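Local coordinates for ferric vibriobactin ABC transporter, periplasmic ferric vibriobactin-binding protein (Vibrio cholerae, PDB 3R5T), which binds the iron-loaded siderophore ferric vibriobactin in the periplasm and probably delivers it to an ABC transporter for import, at residues A[281-286]-A[292-297]; A[261-266]-A[276-281]; A[121-126]-A[145-150]. All coordinates share one frame; numbering follows the deposited sequence. Where two conformers were deposited one is given.

Contact 1: residues A[281-286]-A[292-297]; sequences SLLRRF and QSLVMP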
loop_
_atom_site.group_PDB
_atom_site.type_symbol
_atom_site.label_atom_id
_atom_site.label_comp_id
_atom_site.label_asym_id
_atom_site.label_seq_id
_atom_site.Cartn_x
_atom_site.Cartn_y
_atom_site.Cartn_z
ATOM N N SER A 281 11.253 6.374 9.552
ATOM C CA SER A 281 12.211 5.353 9.985
ATOM C C SER A 281 13.524 5.497 9.226
ATOM O O SER A 281 14.600 5.259 9.776
ATOM C CB SER A 281 11.641 3.930 9.837
ATOM O OG SER A 281 11.701 3.455 8.499
ATOM N N LEU A 282 13.439 5.910 7.970
ATOM C CA LEU A 282 14.639 6.095 7.166
ATOM C C LEU A 282 15.445 7.300 7.657
ATOM O O LEU A 282 16.677 7.245 7.708
ATOM C CB LEU A 282 14.279 6.241 5.686
ATOM C CG LEU A 282 13.607 5.013 5.058
ATOM C CD1 LEU A 282 13.386 5.296 3.599
ATOM C CD2 LEU A 282 14.453 3.755 5.246
ATOM N N LEU A 283 14.746 8.369 8.041
ATOM C CA LEU A 283 15.392 9.548 8.611
ATOM C C LEU A 283 16.143 9.197 9.889
ATOM O O LEU A 283 17.293 9.605 10.085
ATOM C CB LEU A 283 14.369 10.642 8.908
ATOM C CG LEU A 283 13.894 11.483 7.721
ATOM C CD1 LEU A 283 12.632 12.271 8.073
ATOM C CD2 LEU A 283 15.001 12.412 7.261
ATOM N N ARG A 284 15.487 8.451 10.764
ATOM C CA ARG A 284 16.089 8.075 12.038
ATOM C C ARG A 284 17.352 7.248 11.848
ATOM O O ARG A 284 18.327 7.421 12.585
ATOM C CB ARG A 284 15.091 7.297 12.903
ATOM C CG ARG A 284 14.006 8.153 13.529
ATOM C CD ARG A 284 13.061 7.321 14.391
ATOM N NE ARG A 284 11.763 7.974 14.503
ATOM C CZ ARG A 284 10.640 7.522 13.956
ATOM N NH1 ARG A 284 10.627 6.377 13.278
ATOM N NH2 ARG A 284 9.521 8.208 14.116
ATOM N N ARG A 285 17.341 6.338 10.878
ATOM C CA ARG A 285 18.501 5.472 10.694
ATOM C C ARG A 285 19.588 6.057 9.805
ATOM O O ARG A 285 20.770 5.849 10.068
ATOM C CB ARG A 285 18.125 4.074 10.188
ATOM C CG ARG A 285 19.351 3.156 10.146
ATOM C CD ARG A 285 19.022 1.721 9.809
ATOM N NE ARG A 285 18.606 0.937 10.970
ATOM C CZ ARG A 285 19.423 0.320 11.824
ATOM N NH1 ARG A 285 20.741 0.396 11.708
ATOM N NH2 ARG A 285 18.900 -0.376 12.819
ATOM N N PHE A 286 19.194 6.773 8.756
ATOM C CA PHE A 286 20.157 7.192 7.730
ATOM C C PHE A 286 20.468 8.693 7.674
ATOM O O PHE A 286 21.341 9.105 6.923
ATOM C CB PHE A 286 19.730 6.684 6.345
ATOM C CG PHE A 286 19.612 5.181 6.251
ATOM C CD1 PHE A 286 18.380 4.585 6.014
ATOM C CD2 PHE A 286 20.728 4.366 6.398
ATOM C CE1 PHE A 286 18.263 3.203 5.936
ATOM C CE2 PHE A 286 20.614 2.983 6.310
ATOM C CZ PHE A 286 19.383 2.408 6.079
ATOM N N GLN A 292 15.564 14.870 12.939
ATOM C CA GLN A 292 14.431 15.421 13.679
ATOM C C GLN A 292 13.776 16.641 13.044
ATOM O O GLN A 292 12.577 16.861 13.208
ATOM C CB GLN A 292 14.807 15.719 15.136
ATOM C CG GLN A 292 14.278 14.682 16.116
ATOM C CD GLN A 292 12.801 14.389 15.901
ATOM O OE1 GLN A 292 11.963 15.296 15.920
ATOM N NE2 GLN A 292 12.475 13.120 15.689
ATOM N N SER A 293 14.552 17.441 12.325
ATOM C CA SER A 293 13.979 18.608 11.671
ATOM C C SER A 293 12.982 18.191 10.594
ATOM O O SER A 293 12.192 19.005 10.118
ATOM C CB SER A 293 15.074 19.490 11.067
ATOM O OG SER A 293 15.789 20.182 12.080
ATOM N N LEU A 294 13.010 16.919 10.215
ATOM C CA LEU A 294 12.170 16.462 9.114
ATOM C C LEU A 294 11.155 15.361 9.460
ATOM O O LEU A 294 10.264 15.080 8.666
ATOM C CB LEU A 294 13.038 16.030 7.929
ATOM C CG LEU A 294 13.780 17.147 7.190
ATOM C CD1 LEU A 294 14.661 16.534 6.126
ATOM C CD2 LEU A 294 12.793 18.125 6.572
ATOM N N VAL A 295 11.276 14.727 10.624
ATOM C CA VAL A 295 10.301 13.707 11.004
ATOM C C VAL A 295 8.890 14.302 11.048
ATOM O O VAL A 295 8.671 15.357 11.645
ATOM C CB VAL A 295 10.652 13.048 12.354
ATOM C CG1 VAL A 295 9.488 12.207 12.862
ATOM C CG2 VAL A 295 11.888 12.194 12.208
ATOM N N MET A 296 7.943 13.638 10.394
ATOM C CA MET A 296 6.569 14.130 10.342
ATOM C C MET A 296 5.754 13.642 11.536
ATOM O O MET A 296 5.818 12.468 11.900
ATOM C CB MET A 296 5.882 13.701 9.043
ATOM C CG MET A 296 6.181 14.574 7.829
ATOM S SD MET A 296 5.260 16.129 7.786
ATOM C CE MET A 296 6.386 17.209 8.663
ATOM N N PRO A 297 4.988 14.553 12.154
ATOM C CA PRO A 297 4.056 14.137 13.206
ATOM C C PRO A 297 3.023 13.184 12.620
ATOM O O PRO A 297 2.535 13.410 11.509
ATOM C CB PRO A 297 3.392 15.452 13.627
ATOM C CG PRO A 297 4.345 16.524 13.193
ATOM C CD PRO A 297 4.964 16.008 11.934
#
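Apolar contact carries this pairing, and Leu283 is its centre. Its CD1 methyl lies against the backbone of 292-297, 3.7 Å from Leu294 C, and meets the CB of Leu294 at 3.8 Å. The two leucine side chains cross at about a right angle. CD1 also faces Val295, whose CG2 methyl is 4.2 Å away. With CG anti to its own carbonyl carbon (chi1 -79°), Leu283 sends both methyls outward from the helix, and a branched aliphatic chain suits this spot because one residue can serve two neighbours in 292-297. Segment 281-286 is the last part of helix 272-286, in the C-terminal half of a class III-type periplasmic binding protein, and 292-297 is the chain returning along that helix. Val154 and Val157 extend the apolar patch on which Leu283 rests.

Toward solvent the contact is looser. The extended chain of Arg284 brings NH2 obliquely to within 4.2 Å of Val295 CG1, the two side chains crossing at about a right angle. A long, charged residue suits this exposed place, since its aliphatic part can stay by the protein while the guanidinium remains in water.

Contact 2: residues A[261-266]-A[276-281]; sequences YGLGEN and REIINS
Leu263 packs directly on Ile278 where strand 260-264 meets helix 272-286. The strand borders the mixed sheet of the C-terminal lobe, and the helix follows it in sequence and packs along one of its faces, running roughly antiparallel to it, as in the alpha/beta lobes of periplasmic binding proteins.

At Gly262 the link to the helix is made by a water alone: water 1 donates to Gly262 O and to Ser281 OG. The serine hydroxyl spends its own proton on the helix, on Ile278 O at 2.7 Å, so it is left to accept from the water.

Leu263 supplies the apolar part. Its CD1 meets Ile278 CG2 at 3.6 Å, while Ile278 CG1 comes within 3.6 Å of Leu263 O. Leu263 CG is anti to the backbone N (chi1 -158°), which swings CG and CD1 against Ile278; two branched aliphatic residues fill this buried layer well, and Leu189 and Leu190 of helix 185-192 enlarge it.

At Gly264 phi is 131°, where only a residue without a side chain fits easily, because a beta carbon would crowd Leu263 O. The chain leads on to the loop residues Glu265 and Asn266. Glu265 is exposed and shares waters 2 and 3 with Glu277; these waters probably screen the like charges.

Asn266 makes the direct polar bond. Its amide and the Glu277 carboxylate are steeply turned against each other, yet OE2 lies in the amide plane and receives ND2 through its syn lone pair at 3.0 Å, nearly straight at 162°. Glu277 OE1 is met weakly by ND2 and also by waters 2, 3 and 4, the last of which accepts from Asn266 N at 3.0 Å.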
loop_
_atom_site.group_PDB
_atom_site.type_symbol
_atom_site.label_atom_id
_atom_site.label_comp_id
_atom_site.label_asym_id
_atom_site.label_seq_id
_atom_site.Cartn_x
_atom_site.Cartn_y
_atom_site.Cartn_z
ATOM N N TYR A 261 16.946 -4.434 7.396
ATOM C CA TYR A 261 16.161 -3.522 8.212
ATOM C C TYR A 261 14.676 -3.822 8.089
ATOM O O TYR A 261 14.201 -4.264 7.040
ATOM C CB TYR A 261 16.429 -2.072 7.774
ATOM C CG TYR A 261 17.905 -1.733 7.679
ATOM C CD1 TYR A 261 18.685 -1.612 8.826
ATOM C CD2 TYR A 261 18.520 -1.557 6.443
ATOM C CE1 TYR A 261 20.033 -1.315 8.743
ATOM C CE2 TYR A 261 19.860 -1.260 6.353
ATOM C CZ TYR A 261 20.612 -1.136 7.501
ATOM O OH TYR A 261 21.954 -0.838 7.406
ATOM N N GLY A 262 13.938 -3.606 9.170
ATOM C CA GLY A 262 12.494 -3.637 9.063
ATOM C C GLY A 262 11.980 -2.347 8.465
ATOM O O GLY A 262 12.418 -1.255 8.816
ATOM N N LEU A 263 11.029 -2.479 7.553
ATOM C CA LEU A 263 10.420 -1.303 6.955
ATOM C C LEU A 263 9.408 -0.698 7.931
ATOM O O LEU A 263 9.020 0.462 7.807
ATOM C CB LEU A 263 9.772 -1.689 5.633
ATOM C CG LEU A 263 9.504 -0.621 4.580
ATOM C CD1 LEU A 263 10.791 0.121 4.183
ATOM C CD2 LEU A 263 8.860 -1.302 3.375
ATOM N N GLY A 264 8.979 -1.497 8.902
ATOM C CA GLY A 264 8.168 -1.000 9.997
ATOM C C GLY A 264 6.940 -1.855 10.234
ATOM O O GLY A 264 6.459 -2.525 9.319
ATOM N N GLU A 265 6.403 -1.810 11.446
ATOM C CA GLU A 265 5.282 -2.663 11.798
ATOM C C GLU A 265 4.061 -2.432 10.906
ATOM O O GLU A 265 3.295 -3.352 10.655
ATOM C CB GLU A 265 4.904 -2.459 13.274
ATOM C CG GLU A 265 4.485 -1.031 13.624
ATOM C CD GLU A 265 4.358 -0.793 15.122
ATOM O OE1 GLU A 265 4.218 -1.778 15.883
ATOM O OE2 GLU A 265 4.398 0.388 15.536
ATOM N N ASN A 266 3.888 -1.207 10.406
ATOM C CA ASN A 266 2.689 -0.885 9.631
ATOM C C ASN A 266 2.917 -0.801 8.121
ATOM O O ASN A 266 2.073 -0.255 7.388
ATOM C CB ASN A 266 2.062 0.422 10.118
ATOM C CG ASN A 266 1.561 0.341 11.546
ATOM O OD1 ASN A 266 1.250 -0.735 12.064
ATOM N ND2 ASN A 266 1.431 1.489 12.173
ATOM N N ARG A 276 4.474 7.837 5.609
ATOM C CA ARG A 276 5.111 8.737 6.571
ATOM C C ARG A 276 5.916 7.961 7.613
ATOM O O ARG A 276 7.043 8.341 7.941
ATOM C CB ARG A 276 4.069 9.587 7.283
ATOM C CG ARG A 276 3.584 10.771 6.487
ATOM C CD ARG A 276 2.475 11.488 7.235
ATOM N NE ARG A 276 2.027 12.647 6.475
ATOM C CZ ARG A 276 0.842 13.228 6.618
ATOM N NH1 ARG A 276 -0.035 12.760 7.499
ATOM N NH2 ARG A 276 0.532 14.281 5.874
ATOM N N GLU A 277 5.338 6.895 8.150
ATOM C CA GLU A 277 6.040 6.118 9.161
ATOM C C GLU A 277 7.341 5.564 8.576
ATOM O O GLU A 277 8.392 5.611 9.216
ATOM C CB GLU A 277 5.167 4.966 9.677
ATOM C CG GLU A 277 3.950 5.412 10.474
ATOM C CD GLU A 277 3.255 4.253 11.184
ATOM O OE1 GLU A 277 3.946 3.297 11.599
ATOM O OE2 GLU A 277 2.024 4.317 11.351
ATOM N N ILE A 278 7.257 5.011 7.373
ATOM C CA ILE A 278 8.421 4.442 6.695
ATOM C C ILE A 278 9.527 5.471 6.444
ATOM O O ILE A 278 10.693 5.215 6.738
ATOM C CB ILE A 278 8.023 3.761 5.376
ATOM C CG1 ILE A 278 7.114 2.570 5.664
ATOM C CG2 ILE A 278 9.255 3.331 4.596
ATOM C CD1 ILE A 278 6.352 2.005 4.452
ATOM N N ILE A 279 9.168 6.630 5.906
ATOM C CA ILE A 279 10.139 7.683 5.677
ATOM C C ILE A 279 10.733 8.160 6.995
ATOM O O ILE A 279 11.945 8.384 7.080
ATOM C CB ILE A 279 9.500 8.852 4.895
ATOM C CG1 ILE A 279 9.013 8.354 3.529
ATOM C CG2 ILE A 279 10.484 10.005 4.713
ATOM C CD1 ILE A 279 10.005 7.465 2.790
ATOM N N ASN A 280 9.902 8.293 8.029
ATOM C CA ASN A 280 10.412 8.655 9.355
ATOM C C ASN A 280 11.478 7.661 9.803
ATOM O O ASN A 280 12.500 8.057 10.366
ATOM C CB ASN A 280 9.292 8.717 10.397
ATOM C CG ASN A 280 8.449 9.984 10.296
ATOM O OD1 ASN A 280 8.792 10.939 9.590
ATOM N ND2 ASN A 280 7.325 9.994 11.018
ATOM N N SER A 281 11.253 6.374 9.552
ATOM C CA SER A 281 12.211 5.353 9.985
ATOM C C SER A 281 13.524 5.497 9.226
ATOM O O SER A 281 14.600 5.259 9.776
ATOM C CB SER A 281 11.641 3.930 9.837
ATOM O OG SER A 281 11.701 3.455 8.499
HETATM O O HOH W 1 13.538 1.030 7.796
HETATM O O HOH W 2 3.417 2.664 14.452
HETATM O O HOH W 3 5.604 1.922 13.171
HETATM O O HOH W 4 5.457 1.313 10.328
#

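Contact 3: residues A[121-126]-A[145-150]; sequences QTWQSL and HNFEQW
Glu148 OE1 receives the amide of Gln124 in a 2.9 Å bond from NE2, nearly straight at 172°. It joins the start of helix 123-134 to helix 137-155, the long helix that links the two lobes, as in class III periplasmic binding proteins; 123-134 runs antiparallel beside it. The side chains come from opposite directions, with amide and carboxylate planes almost perpendicular. OE1 lies close to the Gln124 amide plane, but the donor reaches it from well above the carboxylate plane. Both chains bend at chi2 to bring their ends together, and a neutral amide facing an acid gives this partly exposed edge a directional link.

Beneath it lies the aromatic core, a T-shaped pair in which the edge of Trp123 points at a face of Phe147. The planes stand at 80°, and CZ2 of the indole is 3.6 Å from Phe147 CG, set toward the rim of the ring. A tryptophan suits this position because its long indole reaches across the space between the helices. At chi1 -174° the Phe147 ring leaves the backbone opposite its own N and offers a face to the indole. Leu272 of helix 272-286 touches both aromatics. Trp123 NE1 finds no hydrogen-bonding partner in the model; it faces the phenyl ring instead, 3.8 Å from Phe147 CE2. The glutamine touches both layers, its OE1 resting above one face of the indole and its NE2 approaching the phenyl ring obliquely.

Just before the helix, Thr122 is the N-cap, with Ser125 N donating to Thr122 OG1 at 2.9 Å.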
loop_
_atom_site.group_PDB
_atom_site.type_symbol
_atom_site.label_atom_id
_atom_site.label_comp_id
_atom_site.label_asym_id
_atom_site.label_seq_id
_atom_site.Cartn_x
_atom_site.Cartn_y
_atom_site.Cartn_z
ATOM N N GLN A 121 0.400 0.755 -8.739
ATOM C CA GLN A 121 0.588 2.197 -8.753
ATOM C C GLN A 121 0.995 2.700 -7.381
ATOM O O GLN A 121 0.843 2.028 -6.371
ATOM C CB GLN A 121 -0.625 2.948 -9.328
ATOM C CG GLN A 121 -1.919 2.640 -8.627
ATOM C CD GLN A 121 -3.148 3.350 -9.237
ATOM O OE1 GLN A 121 -3.049 4.451 -9.780
ATOM N NE2 GLN A 121 -4.306 2.709 -9.145
ATOM N N THR A 122 1.603 3.870 -7.367
ATOM C CA THR A 122 1.959 4.524 -6.120
ATOM C C THR A 122 0.690 4.853 -5.341
ATOM O O THR A 122 -0.398 4.896 -5.915
ATOM C CB THR A 122 2.696 5.825 -6.385
ATOM O OG1 THR A 122 1.877 6.663 -7.202
ATOM C CG2 THR A 122 3.990 5.572 -7.132
ATOM N N TRP A 123 0.814 5.142 -4.053
ATOM C CA TRP A 123 -0.358 5.636 -3.344
ATOM C C TRP A 123 -0.836 6.962 -3.968
ATOM O O TRP A 123 -2.037 7.222 -4.015
ATOM C CB TRP A 123 -0.142 5.738 -1.818
ATOM C CG TRP A 123 0.699 6.884 -1.349
ATOM C CD1 TRP A 123 2.019 6.842 -0.967
ATOM C CD2 TRP A 123 0.274 8.231 -1.170
ATOM N NE1 TRP A 123 2.432 8.086 -0.565
ATOM C CE2 TRP A 123 1.386 8.964 -0.692
ATOM C CE3 TRP A 123 -0.938 8.908 -1.393
ATOM C CZ2 TRP A 123 1.310 10.331 -0.408
ATOM C CZ3 TRP A 123 -1.005 10.263 -1.120
ATOM C CH2 TRP A 123 0.111 10.965 -0.641
ATOM N N GLN A 124 0.095 7.783 -4.448
ATOM C CA GLN A 124 -0.274 9.046 -5.057
ATOM C C GLN A 124 -1.140 8.843 -6.287
ATOM O O GLN A 124 -2.132 9.570 -6.475
ATOM C CB GLN A 124 0.978 9.838 -5.427
ATOM C CG GLN A 124 1.787 10.319 -4.220
ATOM C CD GLN A 124 2.947 9.409 -3.858
ATOM O OE1 GLN A 124 2.853 8.166 -3.889
ATOM N NE2 GLN A 124 4.051 10.031 -3.486
ATOM N N SER A 125 -0.776 7.889 -7.132
ATOM C CA SER A 125 -1.543 7.607 -8.340
ATOM C C SER A 125 -2.945 7.111 -7.982
ATOM O O SER A 125 -3.941 7.486 -8.606
ATOM C CB SER A 125 -0.802 6.583 -9.197
ATOM O OG SER A 125 -1.536 6.252 -10.360
ATOM N N LEU A 126 -3.025 6.257 -6.968
ATOM C CA LEU A 126 -4.318 5.790 -6.507
ATOM C C LEU A 126 -5.120 6.975 -5.949
ATOM O O LEU A 126 -6.311 7.095 -6.212
ATOM C CB LEU A 126 -4.114 4.724 -5.444
ATOM C CG LEU A 126 -5.393 4.126 -4.856
ATOM C CD1 LEU A 126 -6.152 3.351 -5.925
ATOM C CD2 LEU A 126 -5.092 3.230 -3.643
ATOM N N HIS A 145 1.248 16.893 -3.554
ATOM C CA HIS A 145 2.292 17.882 -3.703
ATOM C C HIS A 145 3.059 18.104 -2.394
ATOM O O HIS A 145 4.299 18.213 -2.388
ATOM C CB HIS A 145 1.696 19.200 -4.195
ATOM C CG HIS A 145 2.637 20.348 -4.075
ATOM N ND1 HIS A 145 3.622 20.592 -5.008
ATOM C CD2 HIS A 145 2.785 21.284 -3.110
ATOM C CE1 HIS A 145 4.316 21.655 -4.638
ATOM N NE2 HIS A 145 3.827 22.094 -3.492
ATOM N N ASN A 146 2.332 18.168 -1.277
ATOM C CA ASN A 146 2.999 18.386 0.002
ATOM C C ASN A 146 3.916 17.220 0.349
ATOM O O ASN A 146 5.010 17.419 0.890
ATOM C CB ASN A 146 1.988 18.579 1.130
ATOM C CG ASN A 146 1.266 19.908 1.056
ATOM O OD1 ASN A 146 1.700 20.836 0.380
ATOM N ND2 ASN A 146 0.150 20.001 1.768
ATOM N N PHE A 147 3.471 16.003 0.046
ATOM C CA PHE A 147 4.251 14.825 0.381
ATOM C C PHE A 147 5.514 14.794 -0.456
ATOM O O PHE A 147 6.591 14.441 0.032
ATOM C CB PHE A 147 3.425 13.565 0.144
ATOM C CG PHE A 147 4.105 12.308 0.601
ATOM C CD1 PHE A 147 4.052 11.917 1.930
ATOM C CD2 PHE A 147 4.797 11.518 -0.304
ATOM C CE1 PHE A 147 4.693 10.753 2.342
ATOM C CE2 PHE A 147 5.426 10.359 0.103
ATOM C CZ PHE A 147 5.372 9.983 1.418
ATOM N N GLU A 148 5.390 15.202 -1.715
ATOM C CA GLU A 148 6.532 15.192 -2.618
ATOM C C GLU A 148 7.555 16.271 -2.250
ATOM O O GLU A 148 8.757 16.062 -2.396
ATOM C CB GLU A 148 6.073 15.274 -4.079
ATOM C CG GLU A 148 6.146 13.913 -4.800
ATOM C CD GLU A 148 4.860 13.066 -4.788
ATOM O OE1 GLU A 148 4.196 12.875 -3.721
ATOM O OE2 GLU A 148 4.537 12.531 -5.878
ATOM N N GLN A 149 7.086 17.411 -1.762
ATOM C CA GLN A 149 7.989 18.433 -1.235
ATOM C C GLN A 149 8.798 17.873 -0.072
ATOM O O GLN A 149 9.999 18.136 0.068
ATOM C CB GLN A 149 7.206 19.664 -0.770
ATOM C CG GLN A 149 6.863 20.664 -1.869
ATOM C CD GLN A 149 6.494 22.031 -1.309
ATOM O OE1 GLN A 149 6.122 22.150 -0.139
ATOM N NE2 GLN A 149 6.595 23.070 -2.143
ATOM N N TRP A 150 8.143 17.083 0.766
ATOM C CA TRP A 150 8.807 16.461 1.899
ATOM C C TRP A 150 9.822 15.411 1.464
ATOM O O TRP A 150 10.941 15.387 1.978
ATOM C CB TRP A 150 7.761 15.825 2.811
ATOM C CG TRP A 150 8.321 15.237 4.079
ATOM C CD1 TRP A 150 9.150 15.843 4.974
ATOM C CD2 TRP A 150 8.048 13.934 4.602
ATOM N NE1 TRP A 150 9.434 14.981 6.017
ATOM C CE2 TRP A 150 8.763 13.806 5.811
ATOM C CE3 TRP A 150 7.269 12.864 4.162
ATOM C CZ2 TRP A 150 8.720 12.643 6.588
ATOM C CZ3 TRP A 150 7.233 11.701 4.931
ATOM C CH2 TRP A 150 7.958 11.608 6.128
#

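How the contacts relate
Trp150, one turn beyond Phe147 on the same helix, links the helix of contact 3 to contacts 1 and 2. Its NE1 donates to Leu294 O of contact 1 at 2.8 Å, probably a hydrogen bond, while its CH2 packs on Ile279 CG2 of contact 2 at 3.3 Å. Contacts 1 and 2 share Ser281 and helix 272-286, and their centres are about 10 Å apart; contact 3 lies about 18 and 17 Å from them, centre to centre. Asn280 OD1 of contact 2 also probably accepts from Met296 N of contact 1. Contact 2 comes near the ligand: the side chain of Asn266 is about 9 Å from the bound vibriobactin.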